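Long-range contacts in putative esterase (Bacteroides intestinalis DSM 17393, PDB 5VOL), which acts as a ferulic acid esterase of carbohydrate esterase family 1, probably releases feruloyl groups from arabinoxylan, and binds calcium: residues Y160-L165 against Y262-F267; D222-D227 against G250-E255. One frame throughout, in Å; residues are numbered along the deposited sequence.

Overall arrangement
Helix 254-271 takes part in both contacts. Residues 262-267, farther along it, pack on strand 158-162 in interaction 1, while its first turn and the loop before it supply 250-255 to interaction 2. The two centres lie about 13 Å apart, and the loop after the strand bridges them: Ser-163 O is 3.4 Å from His-252 CE1, and Ser-163 CB is 3.5 Å from Asp-223 OD2. Interaction 2 carries His-252 and Asp-223 of a probable Ser-His-Asp triad completed by Ser-139, and Asp-222 binds calcium there. Interaction 1 is more central, its centre about 9 Å from that of the chain, against about 17 Å for the centre of interaction 2.

Interaction 1 of 2, residues Y160-L165 against Y262-F267; sequences YAMSAL and YQCLPF
The Tyr-160 ring meets Cys-264 with one face, and Met-162 CG and Phe-267 CD2 lie at its edge, in its plane. Over that face Cys-264 CB sits 3.6 Å from the ring centroid and only 9° off the normal, a CH-pi contact close to the ring's centre. With SG anti to its own backbone N (chi1 178°), the cysteine sulfur swings toward the root of the tyrosine, reaching Tyr-160 CB at 3.6 Å and making an oblique sulfur-aromatic contact. Phe-267 approaches through CD2, 3.8 Å from Tyr-160 CD2, and its ring also packs edge-to-face with Phe-216. Met-162 adds a looser touch, its CE 4.3 Å from Cys-264 CB.

At the polar end, Gln-263 NE2 donates to Tyr-160 OH over 3.0 Å; the N-H...O angle of 141° shows a bent bond, and the hydroxyl is tilted out of the amide plane. The same hydroxyl is hydrogen-bonded to Asp-218 OD2, so two partners fix the buried phenol, and Phe-216 stacks with its ring.

Strand 160-162 and helix 262-267 run nearly antiparallel, with axes 9.7 Å apart. Parallel neighbours 133-138 and 214-218 flank strand 158-162, and this packing of the C-terminal helix on the central sheet is characteristic of the alpha/beta-hydrolase fold.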
loop_
_atom_site.group_PDB
_atom_site.type_symbol
_atom_site.label_atom_id
_atom_site.label_comp_id
_atom_site.label_asym_id
_atom_site.label_seq_id
_atom_site.Cartn_x
_atom_site.Cartn_y
_atom_site.Cartn_z
ATOM N N TYR C 160 -20.004 3.250 1.526
ATOM C CA TYR C 160 -18.819 2.891 0.751
ATOM C C TYR C 160 -19.285 2.177 -0.519
ATOM O O TYR C 160 -19.724 1.040 -0.465
ATOM C CB TYR C 160 -17.875 1.987 1.551
ATOM C CG TYR C 160 -16.505 1.821 0.927
ATOM C CD1 TYR C 160 -16.313 1.018 -0.194
ATOM C CD2 TYR C 160 -15.396 2.465 1.471
ATOM C CE1 TYR C 160 -15.040 0.868 -0.771
ATOM C CE2 TYR C 160 -14.125 2.326 0.909
ATOM C CZ TYR C 160 -13.955 1.531 -0.207
ATOM O OH TYR C 160 -12.695 1.401 -0.746
ATOM N N ALA C 161 -19.167 2.849 -1.651
ATOM C CA ALA C 161 -19.682 2.361 -2.926
ATOM C C ALA C 161 -18.568 1.769 -3.799
ATOM O O ALA C 161 -17.695 2.514 -4.233
ATOM C CB ALA C 161 -20.362 3.508 -3.658
ATOM N N MET C 162 -18.598 0.454 -4.059
ATOM C CA MET C 162 -17.560 -0.207 -4.871
ATOM C C MET C 162 -18.028 -0.478 -6.288
ATOM O O MET C 162 -19.032 -1.169 -6.460
ATOM C CB MET C 162 -17.144 -1.554 -4.271
ATOM C CG MET C 162 -16.861 -1.560 -2.778
ATOM S SD MET C 162 -16.760 -3.275 -2.241
ATOM C CE MET C 162 -16.529 -3.022 -0.488
ATOM N N SER C 163 -17.293 0.029 -7.280
ATOM C CA SER C 163 -17.596 -0.225 -8.688
ATOM C C SER C 163 -19.095 -0.068 -8.942
ATOM O O SER C 163 -19.721 -0.938 -9.561
ATOM C CB SER C 163 -17.149 -1.629 -9.080
ATOM O OG SER C 163 -15.855 -1.931 -8.576
ATOM N N ALA C 164 -19.664 1.019 -8.427
ATOM C CA ALA C 164 -21.104 1.084 -8.174
ATOM C C ALA C 164 -21.922 1.302 -9.436
ATOM O O ALA C 164 -21.493 1.991 -10.349
ATOM C CB ALA C 164 -21.413 2.186 -7.169
ATOM N N LEU C 165 -23.110 0.708 -9.470
ATOM C CA LEU C 165 -24.068 0.993 -10.537
ATOM C C LEU C 165 -24.810 2.282 -10.185
ATOM O O LEU C 165 -25.949 2.243 -9.725
ATOM C CB LEU C 165 -25.042 -0.165 -10.711
ATOM C CG LEU C 165 -26.070 -0.102 -11.844
ATOM C CD1 LEU C 165 -25.376 -0.215 -13.206
ATOM C CD2 LEU C 165 -27.116 -1.209 -11.665
ATOM N N TYR C 262 -10.368 -3.694 2.650
ATOM C CA TYR C 262 -9.279 -3.192 3.470
ATOM C C TYR C 262 -9.316 -1.673 3.598
ATOM O O TYR C 262 -8.708 -1.107 4.506
ATOM C CB TYR C 262 -7.926 -3.665 2.903
ATOM C CG TYR C 262 -7.585 -5.087 3.308
ATOM C CD1 TYR C 262 -6.929 -5.335 4.503
ATOM C CD2 TYR C 262 -7.940 -6.180 2.510
ATOM C CE1 TYR C 262 -6.612 -6.615 4.897
ATOM C CE2 TYR C 262 -7.631 -7.483 2.899
ATOM C CZ TYR C 262 -6.960 -7.683 4.100
ATOM O OH TYR C 262 -6.629 -8.942 4.526
ATOM N N GLN C 263 -10.043 -1.005 2.713
ATOM C CA GLN C 263 -10.290 0.429 2.881
ATOM C C GLN C 263 -11.652 0.688 3.533
ATOM O O GLN C 263 -11.810 1.602 4.366
ATOM C CB GLN C 263 -10.199 1.140 1.532
ATOM C CG GLN C 263 -8.763 1.242 1.044
ATOM C CD GLN C 263 -8.630 1.229 -0.471
ATOM O OE1 GLN C 263 -7.557 0.914 -0.995
ATOM N NE2 GLN C 263 -9.711 1.581 -1.186
ATOM N N CYS C 264 -12.631 -0.127 3.150
ATOM C CA CYS C 264 -14.010 0.039 3.622
ATOM C C CYS C 264 -14.162 -0.183 5.118
ATOM O O CYS C 264 -14.772 0.622 5.801
ATOM C CB CYS C 264 -14.944 -0.915 2.873
ATOM S SG CYS C 264 -16.676 -0.834 3.400
ATOM N N LEU C 265 -13.623 -1.281 5.629
ATOM C CA LEU C 265 -13.839 -1.605 7.032
ATOM C C LEU C 265 -13.188 -0.593 7.991
ATOM O O LEU C 265 -13.830 -0.159 8.968
ATOM C CB LEU C 265 -13.357 -3.026 7.310
ATOM C CG LEU C 265 -14.206 -4.064 6.546
ATOM C CD1 LEU C 265 -13.612 -5.457 6.705
ATOM C CD2 LEU C 265 -15.679 -4.025 7.027
ATOM N N PRO C 266 -11.940 -0.177 7.714
ATOM C CA PRO C 266 -11.399 0.902 8.567
ATOM C C PRO C 266 -12.144 2.226 8.408
ATOM O O PRO C 266 -12.261 2.983 9.371
ATOM C CB PRO C 266 -9.933 1.042 8.093
ATOM C CG PRO C 266 -9.579 -0.337 7.572
ATOM C CD PRO C 266 -10.893 -0.830 6.905
ATOM N N PHE C 267 -12.633 2.503 7.202
ATOM C CA PHE C 267 -13.382 3.723 6.922
ATOM C C PHE C 267 -14.649 3.832 7.769
ATOM O O PHE C 267 -14.838 4.829 8.460
ATOM C CB PHE C 267 -13.736 3.796 5.434
ATOM C CG PHE C 267 -14.790 4.823 5.097
ATOM C CD1 PHE C 267 -14.509 6.188 5.161
ATOM C CD2 PHE C 267 -16.048 4.421 4.671
ATOM C CE1 PHE C 267 -15.475 7.134 4.839
ATOM C CE2 PHE C 267 -17.030 5.366 4.341
ATOM C CZ PHE C 267 -16.739 6.722 4.425
#

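Interaction 2 of 2, residues D222-D227 against G250-E255; sequences DDFLLD and GGHDWE. With CA (calcium ion), chain Q.
Gly-250 O accepts a hydrogen bond from the backbone N of Asp-222 at 2.9 Å, which joins the two loops next to the metal site. Asp-222 OD2 binds the calcium ion at 2.6 Å, with Asp-221, Asp-249, Gln-244 of a third subunit and two waters among the other ligands; one of these waters also donates to Asp-222 OD1. The backbone angles of Gly-250 would press any CB into the carbonyl O of the preceding residue.

Gly-251 CA comes within 4.2 Å of Asp-223 CA, and a water donates both to Gly-251 O and to Asp-223 OD2.

His-252 makes the largest share of the contact. Its ND1 donates to Asp-223 OD2 at 2.8 Å with an N-H...O angle of 159°; OD2 lies in the imidazole plane and is met on its syn side, slightly out of the carboxylate plane. Asp-223 CG, anti to the backbone N (chi1 -159°), sits beside the imidazole, and OD1 accepts from Leu-225 N through its anti lone pair, an Asx turn that fixes the carboxylate. His-252 NE2 is hydrogen-bonded to Ser-139 OG, consistent with the Ser-His-Asp triad of alpha/beta-hydrolases, with Ser-139 on a GxSxG nucleophile elbow. An alanine in place of Asp-223 would probably leave His-252 ND1 without its acceptor and the imidazole freer to turn. Phe-224 CE1 stands over the centre of the His-252 ring, 3.6 Å above its plane, in a T-shaped pair, while Leu-225 CD1 touches His-252 CE1.

Asp-253, the N-cap of helix 254-271, accepts from Gly-251 N on OD2 and from Tyr-256 N on OD1.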
loop_
_atom_site.group_PDB
_atom_site.type_symbol
_atom_site.label_atom_id
_atom_site.label_comp_id
_atom_site.label_asym_id
_atom_site.label_seq_id
_atom_site.Cartn_x
_atom_site.Cartn_y
_atom_site.Cartn_z
ATOM N N ASP C 222 -10.189 0.223 -15.193
ATOM C CA ASP C 222 -10.637 -0.572 -16.335
ATOM C C ASP C 222 -12.101 -1.029 -16.220
ATOM O O ASP C 222 -12.545 -1.889 -16.973
ATOM C CB ASP C 222 -9.734 -1.796 -16.525
ATOM C CG ASP C 222 -8.269 -1.426 -16.655
ATOM O OD1 ASP C 222 -7.940 -0.529 -17.467
ATOM O OD2 ASP C 222 -7.450 -2.024 -15.922
ATOM N N ASP C 223 -12.842 -0.434 -15.294
ATOM C CA ASP C 223 -14.237 -0.787 -15.063
ATOM C C ASP C 223 -15.200 -0.097 -16.030
ATOM O O ASP C 223 -15.085 1.102 -16.267
ATOM C CB ASP C 223 -14.626 -0.428 -13.622
ATOM C CG ASP C 223 -15.830 -1.185 -13.144
ATOM O OD1 ASP C 223 -16.932 -0.973 -13.700
ATOM O OD2 ASP C 223 -15.687 -1.983 -12.194
ATOM N N PHE C 224 -16.168 -0.845 -16.562
ATOM C CA PHE C 224 -17.158 -0.265 -17.475
ATOM C C PHE C 224 -18.080 0.717 -16.752
ATOM O O PHE C 224 -18.740 1.523 -17.393
ATOM C CB PHE C 224 -17.969 -1.368 -18.180
ATOM C CG PHE C 224 -19.057 -1.984 -17.332
ATOM C CD1 PHE C 224 -18.753 -2.645 -16.158
ATOM C CD2 PHE C 224 -20.381 -1.937 -17.740
ATOM C CE1 PHE C 224 -19.752 -3.230 -15.382
ATOM C CE2 PHE C 224 -21.386 -2.522 -16.971
ATOM C CZ PHE C 224 -21.066 -3.164 -15.784
ATOM N N LEU C 225 -18.090 0.688 -15.417
ATOM C CA LEU C 225 -18.881 1.649 -14.656
ATOM C C LEU C 225 -18.070 2.860 -14.165
ATOM O O LEU C 225 -18.593 3.685 -13.415
ATOM C CB LEU C 225 -19.559 0.959 -13.464
ATOM C CG LEU C 225 -20.790 0.119 -13.818
ATOM C CD1 LEU C 225 -21.279 -0.719 -12.640
ATOM C CD2 LEU C 225 -21.904 1.042 -14.298
ATOM N N LEU C 226 -16.817 2.981 -14.596
ATOM C CA LEU C 226 -15.976 4.102 -14.170
ATOM C C LEU C 226 -16.606 5.447 -14.543
ATOM O O LEU C 226 -16.659 6.363 -13.729
ATOM C CB LEU C 226 -14.565 4.001 -14.769
ATOM C CG LEU C 226 -13.638 5.189 -14.436
ATOM C CD1 LEU C 226 -13.389 5.332 -12.939
ATOM C CD2 LEU C 226 -12.302 5.086 -15.158
ATOM N N ASP C 227 -17.107 5.559 -15.768
ATOM C CA ASP C 227 -17.612 6.845 -16.236
ATOM C C ASP C 227 -18.796 7.354 -15.406
ATOM O O ASP C 227 -18.883 8.557 -15.122
ATOM C CB ASP C 227 -17.981 6.755 -17.724
ATOM C CG ASP C 227 -16.759 6.833 -18.632
ATOM O OD1 ASP C 227 -15.622 6.943 -18.108
ATOM O OD2 ASP C 227 -16.924 6.780 -19.871
ATOM N N GLY C 250 -7.608 -1.884 -11.936
ATOM C CA GLY C 250 -8.453 -3.056 -12.025
ATOM C C GLY C 250 -9.807 -2.850 -12.673
ATOM O O GLY C 250 -10.172 -1.750 -13.070
ATOM N N GLY C 251 -10.568 -3.933 -12.753
ATOM C CA GLY C 251 -11.882 -3.878 -13.360
ATOM C C GLY C 251 -12.996 -4.362 -12.456
ATOM O O GLY C 251 -12.916 -4.278 -11.229
ATOM N N HIS C 252 -14.050 -4.869 -13.087
ATOM C CA HIS C 252 -15.265 -5.269 -12.400
ATOM C C HIS C 252 -15.048 -6.679 -11.893
ATOM O O HIS C 252 -15.623 -7.623 -12.431
ATOM C CB HIS C 252 -16.474 -5.211 -13.361
ATOM C CG HIS C 252 -17.767 -4.837 -12.706
ATOM N ND1 HIS C 252 -17.988 -3.597 -12.150
ATOM C CD2 HIS C 252 -18.922 -5.532 -12.547
ATOM C CE1 HIS C 252 -19.214 -3.549 -11.657
ATOM N NE2 HIS C 252 -19.803 -4.709 -11.899
ATOM N N ASP C 253 -14.222 -6.839 -10.863
ATOM C CA ASP C 253 -13.838 -8.185 -10.452
ATOM C C ASP C 253 -13.623 -8.304 -8.950
ATOM O O ASP C 253 -13.528 -7.296 -8.240
ATOM C CB ASP C 253 -12.577 -8.625 -11.210
ATOM C CG ASP C 253 -11.397 -7.694 -10.966
ATOM O OD1 ASP C 253 -10.962 -7.596 -9.803
ATOM O OD2 ASP C 253 -10.906 -7.061 -11.929
ATOM N N TRP C 254 -13.546 -9.542 -8.471
ATOM C CA TRP C 254 -13.507 -9.785 -7.033
ATOM C C TRP C 254 -12.169 -9.452 -6.381
ATOM O O TRP C 254 -12.117 -9.228 -5.167
ATOM C CB TRP C 254 -13.913 -11.234 -6.728
ATOM C CG TRP C 254 -15.382 -11.250 -6.467
ATOM C CD1 TRP C 254 -16.374 -11.577 -7.351
ATOM C CD2 TRP C 254 -16.042 -10.825 -5.261
ATOM N NE1 TRP C 254 -17.607 -11.412 -6.760
ATOM C CE2 TRP C 254 -17.428 -10.948 -5.479
ATOM C CE3 TRP C 254 -15.588 -10.368 -4.011
ATOM C CZ2 TRP C 254 -18.371 -10.634 -4.494
ATOM C CZ3 TRP C 254 -16.521 -10.057 -3.032
ATOM C CH2 TRP C 254 -17.904 -10.192 -3.283
ATOM N N GLU C 255 -11.092 -9.369 -7.153
ATOM C CA GLU C 255 -9.863 -8.860 -6.547
ATOM C C GLU C 255 -10.066 -7.401 -6.171
ATOM O O GLU C 255 -9.563 -6.945 -5.149
ATOM C CB GLU C 255 -8.653 -9.011 -7.478
ATOM C CG GLU C 255 -8.056 -10.409 -7.488
ATOM C CD GLU C 255 -7.569 -10.864 -6.120
ATOM O OE1 GLU C 255 -6.562 -10.311 -5.605
ATOM O OE2 GLU C 255 -8.198 -11.781 -5.539
HETATM CA CA CA Q . -5.422 -0.547 -15.227
HETATM O O HOH W 1 -5.546 0.387 -17.683
HETATM O O HOH W 2 -13.792 -1.577 -10.415
HETATM O O HOH W 3 -4.496 -2.730 -16.146
#